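Local coordinates for protein abietadiene synthase, chloroplastic (Abies grandis, PDB 3S9V) that belongs to the terpene synthase family, a mainly helical chloroplast protein combining an N-terminal terpene synthase domain with a metal-binding terpene synthase domain, at residues L342-R346 and I382-A386; M366-N370 and T390-L394; C372-S376 and Y423-K427; L730-F734 and F748-R752. All blocks are in the same frame, centred on the assembly; numbering follows the deposited sequence.

Contact 1 of 4, residues L342-R346 and I382-A386; sequences LKTFR and IMEEA
R346 and E385 form the polar half of this contact, which fixes the loop between helices 320-332 and 363-373 onto helix 381-397 within the N-terminal terpene synthase domain. The guanidinium offers its NE side: NE bonds E385 OE1 at 2.6 Å and NH2 bonds E385 OE2 at 2.9 Å, giving a salt bridge with one nitrogen to each oxygen. The two flat groups are nearly parallel, their planes 11° apart, but not coplanar, for each oxygen is tilted from the guanidinium plane and OE1 is met from above the carboxylate. The N-H...O angle at NE is a bent 131°. R346 carries CG anti to the backbone N (chi1 178°) and stays extended as far as NE, which brings the charged end across E385 at about a right angle.

Apolar contacts make up the other half. I382 is the central side chain: its CD1 lies 3.5 Å from R346 CD, the two chains sliding past each other in opposite directions, and its CG1 is 3.9 Å from L342 CB. From the outer side K343 bends its last torsion so that NZ comes within 4.2 Å of I382 CB. L342 reaches deeper, with CD1 3.7 Å from M383 SD and 4.4 Å from A386 CB. L327 of helix 320-332 also packs on L342.

The aliphatic stem of R346 thus shares the surface of I382 while its head probably offsets the charge of E385. With two bonds fixing the guanidinium's rotation, and positive K343 nearby but not touching the carboxylate, E385 would be expected to remain ionised.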
loop_
_atom_site.group_PDB
_atom_site.type_symbol
_atom_site.label_atom_id
_atom_site.label_comp_id
_atom_site.label_asym_id
_atom_site.label_seq_id
_atom_site.Cartn_x
_atom_site.Cartn_y
_atom_site.Cartn_z
ATOM N N LEU A 342 -15.872 4.867 -4.748
ATOM C CA LEU A 342 -15.866 3.475 -5.185
ATOM C C LEU A 342 -17.206 2.984 -5.739
ATOM O O LEU A 342 -17.251 2.001 -6.477
ATOM C CB LEU A 342 -15.437 2.557 -4.038
ATOM C CG LEU A 342 -14.018 2.709 -3.489
ATOM C CD1 LEU A 342 -13.805 1.668 -2.411
ATOM C CD2 LEU A 342 -12.985 2.533 -4.608
ATOM N N LYS A 343 -18.296 3.658 -5.384
ATOM C CA LYS A 343 -19.616 3.257 -5.866
ATOM C C LYS A 343 -19.671 3.219 -7.391
ATOM O O LYS A 343 -20.404 2.430 -7.983
ATOM C CB LYS A 343 -20.688 4.205 -5.317
ATOM C CG LYS A 343 -21.100 3.913 -3.866
ATOM C CD LYS A 343 -22.063 4.978 -3.338
ATOM C CE LYS A 343 -22.765 4.538 -2.053
ATOM N NZ LYS A 343 -21.837 4.175 -0.945
ATOM N N THR A 344 -18.874 4.066 -8.024
ATOM C CA THR A 344 -18.811 4.135 -9.479
ATOM C C THR A 344 -18.382 2.809 -10.122
ATOM O O THR A 344 -18.707 2.541 -11.283
ATOM C CB THR A 344 -17.806 5.228 -9.922
ATOM O OG1 THR A 344 -18.285 6.513 -9.516
ATOM C CG2 THR A 344 -17.609 5.212 -11.427
ATOM N N PHE A 345 -17.658 1.982 -9.368
ATOM C CA PHE A 345 -17.150 0.723 -9.901
ATOM C C PHE A 345 -17.853 -0.556 -9.438
ATOM O O PHE A 345 -17.464 -1.665 -9.817
ATOM C CB PHE A 345 -15.655 0.642 -9.606
ATOM C CG PHE A 345 -14.894 1.865 -10.051
ATOM C CD1 PHE A 345 -14.688 2.929 -9.177
ATOM C CD2 PHE A 345 -14.442 1.983 -11.365
ATOM C CE1 PHE A 345 -14.047 4.089 -9.606
ATOM C CE2 PHE A 345 -13.802 3.138 -11.799
ATOM C CZ PHE A 345 -13.605 4.191 -10.918
ATOM N N ARG A 346 -18.897 -0.390 -8.637
ATOM C CA ARG A 346 -19.658 -1.509 -8.108
ATOM C C ARG A 346 -20.843 -1.864 -9.009
ATOM O O ARG A 346 -21.574 -0.976 -9.449
ATOM C CB ARG A 346 -20.161 -1.140 -6.712
ATOM C CG ARG A 346 -21.010 -2.188 -6.039
ATOM C CD ARG A 346 -21.614 -1.630 -4.765
ATOM N NE ARG A 346 -22.289 -2.658 -3.983
ATOM C CZ ARG A 346 -23.531 -3.078 -4.200
ATOM N NH1 ARG A 346 -24.254 -2.553 -5.182
ATOM N NH2 ARG A 346 -24.045 -4.031 -3.434
ATOM N N ILE A 382 -19.659 0.183 1.501
ATOM C CA ILE A 382 -18.962 -0.037 0.237
ATOM C C ILE A 382 -17.554 -0.612 0.440
ATOM O O ILE A 382 -17.124 -1.464 -0.325
ATOM C CB ILE A 382 -18.858 1.277 -0.580
ATOM C CG1 ILE A 382 -18.361 0.981 -1.995
ATOM C CG2 ILE A 382 -17.920 2.252 0.106
ATOM C CD1 ILE A 382 -19.348 0.202 -2.831
ATOM N N MET A 383 -16.850 -0.149 1.470
ATOM C CA MET A 383 -15.496 -0.624 1.750
ATOM C C MET A 383 -15.510 -2.084 2.174
ATOM O O MET A 383 -14.587 -2.831 1.869
ATOM C CB MET A 383 -14.839 0.235 2.845
ATOM C CG MET A 383 -14.589 1.694 2.445
ATOM S SD MET A 383 -13.265 1.937 1.217
ATOM C CE MET A 383 -11.933 2.439 2.276
ATOM N N GLU A 384 -16.556 -2.486 2.889
ATOM C CA GLU A 384 -16.698 -3.869 3.337
ATOM C C GLU A 384 -16.931 -4.745 2.107
ATOM O O GLU A 384 -16.343 -5.817 1.971
ATOM C CB GLU A 384 -17.889 -3.992 4.282
ATOM C CG GLU A 384 -18.011 -5.327 4.994
ATOM C CD GLU A 384 -19.309 -5.432 5.791
ATOM O OE1 GLU A 384 -19.656 -4.460 6.508
ATOM O OE2 GLU A 384 -19.979 -6.488 5.701
ATOM N N GLU A 385 -17.795 -4.283 1.207
ATOM C CA GLU A 385 -18.075 -5.033 -0.018
ATOM C C GLU A 385 -16.807 -5.135 -0.872
ATOM O O GLU A 385 -16.554 -6.172 -1.476
ATOM C CB GLU A 385 -19.177 -4.350 -0.835
ATOM C CG GLU A 385 -20.448 -4.055 -0.056
ATOM C CD GLU A 385 -21.551 -3.466 -0.926
ATOM O OE1 GLU A 385 -21.314 -2.435 -1.598
ATOM O OE2 GLU A 385 -22.662 -4.035 -0.934
ATOM N N ALA A 386 -16.020 -4.059 -0.921
ATOM C CA ALA A 386 -14.789 -4.055 -1.708
ATOM C C ALA A 386 -13.828 -5.069 -1.121
ATOM O O ALA A 386 -13.175 -5.805 -1.850
ATOM C CB ALA A 386 -14.145 -2.662 -1.713
#

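Contact 2 of 4, residues M366-N370 and T390-L394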
loop_
_atom_site.group_PDB
_atom_site.type_symbol
_atom_site.label_atom_id
_atom_site.label_comp_id
_atom_site.label_asym_id
_atom_site.label_seq_id
_atom_site.Cartn_x
_atom_site.Cartn_y
_atom_site.Cartn_z
ATOM N N MET A 366 -7.206 -5.147 -8.361
ATOM C CA MET A 366 -7.984 -5.668 -7.238
ATOM C C MET A 366 -7.115 -5.571 -5.994
ATOM O O MET A 366 -7.624 -5.369 -4.893
ATOM C CB MET A 366 -8.432 -7.128 -7.454
ATOM C CG MET A 366 -9.580 -7.324 -8.459
ATOM S SD MET A 366 -11.122 -6.415 -8.101
ATOM C CE MET A 366 -10.793 -4.878 -8.929
ATOM N N LEU A 367 -5.800 -5.699 -6.173
ATOM C CA LEU A 367 -4.892 -5.606 -5.039
ATOM C C LEU A 367 -4.902 -4.208 -4.419
ATOM O O LEU A 367 -5.005 -4.070 -3.199
ATOM C CB LEU A 367 -3.460 -5.970 -5.440
ATOM C CG LEU A 367 -2.440 -5.692 -4.326
ATOM C CD1 LEU A 367 -2.851 -6.428 -3.060
ATOM C CD2 LEU A 367 -1.046 -6.120 -4.761
ATOM N N ASN A 368 -4.787 -3.170 -5.242
ATOM C CA ASN A 368 -4.801 -1.818 -4.693
ATOM C C ASN A 368 -6.157 -1.491 -4.077
ATOM O O ASN A 368 -6.247 -0.723 -3.113
ATOM C CB ASN A 368 -4.421 -0.795 -5.767
ATOM C CG ASN A 368 -2.957 -0.900 -6.165
ATOM O OD1 ASN A 368 -2.082 -1.023 -5.305
ATOM N ND2 ASN A 368 -2.682 -0.850 -7.466
ATOM N N VAL A 369 -7.211 -2.091 -4.624
ATOM C CA VAL A 369 -8.550 -1.889 -4.100
ATOM C C VAL A 369 -8.627 -2.579 -2.738
ATOM O O VAL A 369 -9.244 -2.063 -1.809
ATOM C CB VAL A 369 -9.634 -2.490 -5.045
ATOM C CG1 VAL A 369 -10.991 -2.507 -4.353
ATOM C CG2 VAL A 369 -9.724 -1.675 -6.327
ATOM N N ASN A 370 -7.993 -3.742 -2.614
ATOM C CA ASN A 370 -8.006 -4.484 -1.349
ATOM C C ASN A 370 -7.285 -3.722 -0.237
ATOM O O ASN A 370 -7.771 -3.644 0.892
ATOM C CB ASN A 370 -7.379 -5.877 -1.526
ATOM C CG ASN A 370 -7.290 -6.650 -0.215
ATOM O OD1 ASN A 370 -6.348 -6.487 0.555
ATOM N ND2 ASN A 370 -8.287 -7.485 0.047
ATOM N N THR A 390 -12.599 -8.272 -3.440
ATOM C CA THR A 390 -11.175 -8.368 -3.723
ATOM C C THR A 390 -10.540 -9.595 -3.081
ATOM O O THR A 390 -9.677 -10.227 -3.682
ATOM C CB THR A 390 -10.403 -7.084 -3.289
ATOM O OG1 THR A 390 -10.611 -6.819 -1.894
ATOM C CG2 THR A 390 -10.855 -5.893 -4.118
ATOM N N GLU A 391 -10.969 -9.942 -1.872
ATOM C CA GLU A 391 -10.414 -11.117 -1.210
ATOM C C GLU A 391 -10.710 -12.386 -1.998
ATOM O O GLU A 391 -9.809 -13.185 -2.250
ATOM C CB GLU A 391 -10.960 -11.262 0.212
ATOM C CG GLU A 391 -10.066 -10.639 1.272
ATOM C CD GLU A 391 -10.442 -11.069 2.681
ATOM O OE1 GLU A 391 -11.507 -10.639 3.175
ATOM O OE2 GLU A 391 -9.672 -11.848 3.290
ATOM N N ARG A 392 -11.966 -12.575 -2.390
ATOM C CA ARG A 392 -12.323 -13.767 -3.154
ATOM C C ARG A 392 -11.588 -13.807 -4.488
ATOM O O ARG A 392 -11.152 -14.867 -4.943
ATOM C CB ARG A 392 -13.838 -13.832 -3.378
ATOM C CG ARG A 392 -14.602 -14.258 -2.130
ATOM C CD ARG A 392 -16.098 -14.443 -2.363
ATOM N NE ARG A 392 -16.836 -13.184 -2.430
ATOM C CZ ARG A 392 -16.899 -12.402 -3.504
ATOM N NH1 ARG A 392 -16.264 -12.751 -4.617
ATOM N NH2 ARG A 392 -17.599 -11.274 -3.463
ATOM N N TYR A 393 -11.425 -12.645 -5.105
ATOM C CA TYR A 393 -10.746 -12.580 -6.385
ATOM C C TYR A 393 -9.231 -12.783 -6.286
ATOM O O TYR A 393 -8.640 -13.456 -7.129
ATOM C CB TYR A 393 -11.053 -11.248 -7.065
ATOM C CG TYR A 393 -10.317 -11.047 -8.365
ATOM C CD1 TYR A 393 -8.982 -10.642 -8.376
ATOM C CD2 TYR A 393 -10.952 -11.273 -9.586
ATOM C CE1 TYR A 393 -8.295 -10.464 -9.566
ATOM C CE2 TYR A 393 -10.271 -11.099 -10.789
ATOM C CZ TYR A 393 -8.944 -10.694 -10.770
ATOM O OH TYR A 393 -8.266 -10.510 -11.951
ATOM N N LEU A 394 -8.597 -12.200 -5.272
ATOM C CA LEU A 394 -7.153 -12.354 -5.125
ATOM C C LEU A 394 -6.779 -13.781 -4.751
ATOM O O LEU A 394 -5.777 -14.306 -5.237
ATOM C CB LEU A 394 -6.596 -11.376 -4.082
ATOM C CG LEU A 394 -6.549 -9.906 -4.515
ATOM C CD1 LEU A 394 -6.046 -9.058 -3.367
ATOM C CD2 LEU A 394 -5.648 -9.745 -5.735
#
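Helices 363-373 and 381-397 follow each other as a helical hairpin of the N-terminal terpene synthase domain, and M366 meets T390, Y393 and L394 where they pack. The short segments run roughly antiparallel at 142°, their axes approaching to 9.4 Å. A Met-aromatic contact stands at one end. M366 CG lies over one face of the Y393 ring, 3.7 Å from its centroid, a CH-pi approach displaced toward the rim, whereas SD is farther above the same ring. The bend at chi2 (-57°) turns SD so that it also comes within 4.0 Å of T390 CG2.

T390 sits between the helices. Its CG2 methyl presses on V369 CG1 at 3.4 Å, tighter than usual for two carbons, and is equally close to M366 O. On another flank L394 CD1 packs 3.9 Å from N370 CB and also touches L367; L421 of helix 413-422 covers L394 further out.

Polar contact is confined to the hydroxyl of T390, which is hydrogen-bonded to A386 O in its own helix. N370 points CG anti to the backbone N (chi1 176°), and its ND2 donates to T390 OG1 at 3.1 Å, the acceptor lying near the amide plane.

Contact 3 of 4, residues C372-S376 and Y423-K427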
loop_
_atom_site.group_PDB
_atom_site.type_symbol
_atom_site.label_atom_id
_atom_site.label_comp_id
_atom_site.label_asym_id
_atom_site.label_seq_id
_atom_site.Cartn_x
_atom_site.Cartn_y
_atom_site.Cartn_z
ATOM N N CYS A 372 -6.914 -0.578 -0.044
ATOM C CA CYS A 372 -7.783 0.549 0.263
ATOM C C CYS A 372 -8.981 0.170 1.149
ATOM O O CYS A 372 -9.310 0.882 2.096
ATOM C CB CYS A 372 -8.276 1.185 -1.050
ATOM S SG CYS A 372 -9.556 2.464 -0.866
ATOM N N SER A 373 -9.616 -0.960 0.861
ATOM C CA SER A 373 -10.798 -1.383 1.620
ATOM C C SER A 373 -10.594 -1.598 3.113
ATOM O O SER A 373 -11.563 -1.595 3.878
ATOM C CB SER A 373 -11.388 -2.664 1.021
ATOM O OG SER A 373 -10.543 -3.777 1.273
ATOM N N HIS A 374 -9.350 -1.798 3.534
ATOM C CA HIS A 374 -9.077 -2.021 4.950
ATOM C C HIS A 374 -9.026 -0.732 5.765
ATOM O O HIS A 374 -9.222 -0.760 6.976
ATOM C CB HIS A 374 -7.764 -2.790 5.129
ATOM C CG HIS A 374 -7.871 -4.248 4.805
ATOM N ND1 HIS A 374 -8.394 -5.169 5.687
ATOM C CD2 HIS A 374 -7.576 -4.935 3.674
ATOM C CE1 HIS A 374 -8.421 -6.360 5.115
ATOM N NE2 HIS A 374 -7.932 -6.245 3.893
ATOM N N VAL A 375 -8.764 0.396 5.109
ATOM C CA VAL A 375 -8.680 1.665 5.825
ATOM C C VAL A 375 -10.048 2.325 5.794
ATOM O O VAL A 375 -10.236 3.399 5.226
ATOM C CB VAL A 375 -7.612 2.588 5.190
ATOM C CG1 VAL A 375 -7.338 3.764 6.097
ATOM C CG2 VAL A 375 -6.326 1.804 4.952
ATOM N N SER A 376 -11.003 1.660 6.434
ATOM C CA SER A 376 -12.372 2.117 6.467
ATOM C C SER A 376 -12.816 2.664 7.811
ATOM O O SER A 376 -12.212 2.383 8.855
ATOM C CB SER A 376 -13.290 0.961 6.098
ATOM O OG SER A 376 -13.110 -0.093 7.031
ATOM N N TYR A 423 -1.104 -10.248 5.819
ATOM C CA TYR A 423 -0.812 -9.128 6.712
ATOM C C TYR A 423 -1.505 -7.831 6.287
ATOM O O TYR A 423 -0.848 -6.877 5.840
ATOM C CB TYR A 423 0.700 -8.909 6.791
ATOM C CG TYR A 423 1.444 -10.119 7.314
ATOM C CD1 TYR A 423 1.273 -10.550 8.629
ATOM C CD2 TYR A 423 2.286 -10.855 6.482
ATOM C CE1 TYR A 423 1.918 -11.694 9.107
ATOM C CE2 TYR A 423 2.936 -12.002 6.948
ATOM C CZ TYR A 423 2.747 -12.415 8.261
ATOM O OH TYR A 423 3.377 -13.552 8.718
ATOM N N PRO A 424 -2.846 -7.783 6.416
ATOM C CA PRO A 424 -3.650 -6.611 6.056
ATOM C C PRO A 424 -3.292 -5.418 6.934
ATOM O O PRO A 424 -2.496 -5.532 7.862
ATOM C CB PRO A 424 -5.088 -7.064 6.325
ATOM C CG PRO A 424 -5.025 -8.537 6.224
ATOM C CD PRO A 424 -3.716 -8.878 6.876
ATOM N N TRP A 425 -3.915 -4.288 6.625
ATOM C CA TRP A 425 -3.747 -3.024 7.333
ATOM C C TRP A 425 -3.500 -3.158 8.849
ATOM O O TRP A 425 -2.438 -2.801 9.362
ATOM C CB TRP A 425 -5.003 -2.183 7.071
ATOM C CG TRP A 425 -5.098 -0.871 7.792
ATOM C CD1 TRP A 425 -6.109 -0.467 8.607
ATOM C CD2 TRP A 425 -4.192 0.233 7.699
ATOM N NE1 TRP A 425 -5.897 0.825 9.028
ATOM C CE2 TRP A 425 -4.725 1.278 8.487
ATOM C CE3 TRP A 425 -2.981 0.442 7.023
ATOM C CZ2 TRP A 425 -4.094 2.514 8.621
ATOM C CZ3 TRP A 425 -2.352 1.676 7.154
ATOM C CH2 TRP A 425 -2.912 2.696 7.949
ATOM N N HIS A 426 -4.480 -3.689 9.560
ATOM C CA HIS A 426 -4.374 -3.820 11.006
ATOM C C HIS A 426 -3.338 -4.799 11.542
ATOM O O HIS A 426 -3.209 -4.940 12.753
ATOM C CB HIS A 426 -5.751 -4.161 11.580
ATOM C CG HIS A 426 -6.764 -3.078 11.381
ATOM N ND1 HIS A 426 -8.077 -3.335 11.047
ATOM C CD2 HIS A 426 -6.656 -1.732 11.468
ATOM C CE1 HIS A 426 -8.733 -2.194 10.933
ATOM N NE2 HIS A 426 -7.894 -1.206 11.184
ATOM N N LYS A 427 -2.602 -5.464 10.655
ATOM C CA LYS A 427 -1.591 -6.435 11.065
ATOM C C LYS A 427 -0.255 -6.163 10.400
ATOM O O LYS A 427 0.696 -6.921 10.581
ATOM C CB LYS A 427 -2.013 -7.858 10.693
ATOM C CG LYS A 427 -3.308 -8.335 11.295
ATOM C CD LYS A 427 -3.556 -9.773 10.885
ATOM C CE LYS A 427 -4.917 -10.253 11.333
ATOM N NZ LYS A 427 -5.135 -11.674 10.940
#
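N731 OD1 of helix 712-736 is gripped by two ring nitrogens of the 423-427 loop, W425 NE1 and H426 NE2, and the tryptophan so positioned packs on H374 and V375. W425 CB lies 3.4 Å from H374 CB, the two side chains passing in opposite directions. The H374 ring then spreads over P424: P424 CB stands over one imidazole face, 3.8 Å from its centroid and 17° off the normal, with H374 CE1 the nearest ring atom at 3.6 Å.

V375 is the centre of an inverse gamma turn that carries the chain away from helix 363-373, and it sets its CG2 methyl over the indole. That methyl lies 3.9 Å from the centroid of the five-membered ring of W425 and 13° off its normal, a CH-pi contact. R752 of helix 741-757 makes a cation-pi contact on the opposite face, so the indole is held between a methyl and a guanidinium.

The loop of W425 turns tightly here, K427 N bonding P424 O at 2.8 Å. W425 has CG anti to the backbone N (chi1 176°), which directs the indole toward the turn at V375; its CD1 lies 3.5 Å from H374 O. L332 of helix 320-332 adds a further apolar wall for V375 and W425.

Contact 4 of 4, residues L730-F734 and F748-R752; sequences LNREF and FETAR
The rings of F734 and F748 lie in an offset stack, centroids 4.3 Å apart and planes 16° from parallel. F734 CG stands over one face of F748 toward its rim, while F748 CD2 lies close to the middle of the F734 face. At the edge of the F748 ring, near its plane, L730 CG comes 3.7 Å from F748 CD1. N731 OD1 approaches obliquely at 3.4 Å from F748 CZ, though W425 NE1 and H426 NE2 hydrogen-bond this oxygen.

The rings bridge helices 712-736 and 741-757, whose short segments run at 151° with axes 11.4 Å apart. With CG anti to the backbone N in both (F734 chi1 174°), the rings reach across and overlap, and F734 CD1 settles 3.4 Å from F748 CB. One turn away L730 CD2 meets A751 CB at 3.7 Å, where the small residue lets the leucine come close to the helix. F670 and L673 of helix 669-693 also pack on L730.

Along helix 741-757, R752 NH1 donates to E749 OE2 at 2.7 Å; OE2 accepts through its syn lone pair and lies in the guanidinium plane, while R752 NH2 bonds W425 O.

The two helices are thus joined by aromatic and aliphatic surfaces with no hydrogen bond between the segments. The buried charges of E749 and R752 probably offset one another, and the bond to W425 O helps orient the guanidinium beside this apolar interface.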
loop_
_atom_site.group_PDB
_atom_site.type_symbol
_atom_site.label_atom_id
_atom_site.label_comp_id
_atom_site.label_asym_id
_atom_site.label_seq_id
_atom_site.Cartn_x
_atom_site.Cartn_y
_atom_site.Cartn_z
ATOM N N LEU A 730 -11.235 2.769 15.466
ATOM C CA LEU A 730 -9.851 3.158 15.745
ATOM C C LEU A 730 -9.212 3.786 14.500
ATOM O O LEU A 730 -8.386 4.694 14.615
ATOM C CB LEU A 730 -9.038 1.941 16.203
ATOM C CG LEU A 730 -7.616 2.226 16.678
ATOM C CD1 LEU A 730 -7.662 3.200 17.856
ATOM C CD2 LEU A 730 -6.940 0.932 17.085
ATOM N N ASN A 731 -9.587 3.311 13.310
ATOM C CA ASN A 731 -9.045 3.895 12.088
ATOM C C ASN A 731 -9.450 5.359 12.017
ATOM O O ASN A 731 -8.619 6.237 11.778
ATOM C CB ASN A 731 -9.594 3.218 10.825
ATOM C CG ASN A 731 -8.927 1.904 10.518
ATOM O OD1 ASN A 731 -7.740 1.709 10.797
ATOM N ND2 ASN A 731 -9.682 0.995 9.905
ATOM N N ARG A 732 -10.739 5.619 12.221
ATOM C CA ARG A 732 -11.232 6.981 12.135
ATOM C C ARG A 732 -10.525 7.881 13.121
ATOM O O ARG A 732 -10.227 9.028 12.803
ATOM C CB ARG A 732 -12.746 7.044 12.365
ATOM C CG ARG A 732 -13.347 8.408 12.012
ATOM C CD ARG A 732 -14.865 8.388 12.079
ATOM N NE ARG A 732 -15.345 7.912 13.373
ATOM C CZ ARG A 732 -16.618 7.647 13.652
ATOM N NH1 ARG A 732 -16.957 7.215 14.859
ATOM N NH2 ARG A 732 -17.552 7.814 12.727
ATOM N N GLU A 733 -10.256 7.370 14.318
ATOM C CA GLU A 733 -9.561 8.174 15.320
ATOM C C GLU A 733 -8.142 8.470 14.839
ATOM O O GLU A 733 -7.708 9.620 14.836
ATOM C CB GLU A 733 -9.502 7.441 16.662
ATOM C CG GLU A 733 -10.849 7.115 17.266
ATOM C CD GLU A 733 -11.647 8.347 17.614
ATOM O OE1 GLU A 733 -11.126 9.199 18.366
ATOM O OE2 GLU A 733 -12.797 8.458 17.138
ATOM N N PHE A 734 -7.435 7.422 14.425
ATOM C CA PHE A 734 -6.068 7.544 13.944
ATOM C C PHE A 734 -5.960 8.544 12.809
ATOM O O PHE A 734 -4.997 9.305 12.721
ATOM C CB PHE A 734 -5.561 6.180 13.467
ATOM C CG PHE A 734 -4.206 6.229 12.806
ATOM C CD1 PHE A 734 -3.064 6.548 13.540
ATOM C CD2 PHE A 734 -4.070 5.943 11.450
ATOM C CE1 PHE A 734 -1.803 6.581 12.932
ATOM C CE2 PHE A 734 -2.814 5.973 10.830
ATOM C CZ PHE A 734 -1.680 6.291 11.571
ATOM N N PHE A 748 -1.936 3.824 17.748
ATOM C CA PHE A 748 -2.401 2.930 16.688
ATOM C C PHE A 748 -1.490 1.731 16.398
ATOM O O PHE A 748 -1.961 0.625 16.142
ATOM C CB PHE A 748 -2.612 3.744 15.405
ATOM C CG PHE A 748 -3.373 3.011 14.341
ATOM C CD1 PHE A 748 -4.729 2.766 14.482
ATOM C CD2 PHE A 748 -2.728 2.553 13.200
ATOM C CE1 PHE A 748 -5.432 2.076 13.504
ATOM C CE2 PHE A 748 -3.426 1.858 12.218
ATOM C CZ PHE A 748 -4.774 1.624 12.372
ATOM N N GLU A 749 -0.182 1.953 16.425
ATOM C CA GLU A 749 0.771 0.880 16.162
ATOM C C GLU A 749 0.797 -0.131 17.297
ATOM O O GLU A 749 1.023 -1.322 17.074
ATOM C CB GLU A 749 2.172 1.448 15.961
ATOM C CG GLU A 749 2.315 2.358 14.747
ATOM C CD GLU A 749 1.925 1.674 13.451
ATOM O OE1 GLU A 749 2.265 0.487 13.277
ATOM O OE2 GLU A 749 1.288 2.328 12.602
ATOM N N THR A 750 0.584 0.341 18.521
ATOM C CA THR A 750 0.575 -0.563 19.655
ATOM C C THR A 750 -0.604 -1.530 19.476
ATOM O O THR A 750 -0.469 -2.719 19.743
ATOM C CB THR A 750 0.481 0.208 20.999
ATOM O OG1 THR A 750 1.715 0.904 21.241
ATOM C CG2 THR A 750 0.235 -0.743 22.146
ATOM N N ALA A 751 -1.749 -1.035 19.000
ATOM C CA ALA A 751 -2.901 -1.915 18.768
ATOM C C ALA A 751 -2.551 -2.924 17.662
ATOM O O ALA A 751 -2.869 -4.106 17.764
ATOM C CB ALA A 751 -4.149 -1.095 18.364
ATOM N N ARG A 752 -1.878 -2.452 16.614
ATOM C CA ARG A 752 -1.495 -3.322 15.505
ATOM C C ARG A 752 -0.570 -4.447 15.944
ATOM O O ARG A 752 -0.749 -5.595 15.540
ATOM C CB ARG A 752 -0.810 -2.515 14.407
ATOM C CG ARG A 752 -1.668 -1.399 13.851
ATOM C CD ARG A 752 -0.881 -0.535 12.887
ATOM N NE ARG A 752 -1.027 -0.976 11.512
ATOM C CZ ARG A 752 -0.487 -0.349 10.474
ATOM N NH1 ARG A 752 0.244 0.740 10.665
ATOM N NH2 ARG A 752 -0.708 -0.791 9.244
#

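From the N terminus, contact 1 comes first, closing the chain from the loop 342-346 to helix 381-397 across 35 intervening residues. Contact 2 opens inside that span and ends beyond it, closing the hairpin of helices 363-373 and 381-397. Contact 3 starts inside both and finishes at 423-427, so all three cross one another. M383 of contact 1 packs on C372 and S376 of contact 3, and A386 on V369 of contact 2. Contact 4 follows in series, closing the short turn between helices 712-736 and 741-757. It adjoins contact 3 alone, through W425, H426 and S376, and S376, which follows helix 363-373, ties these late helices to the N-terminal domain.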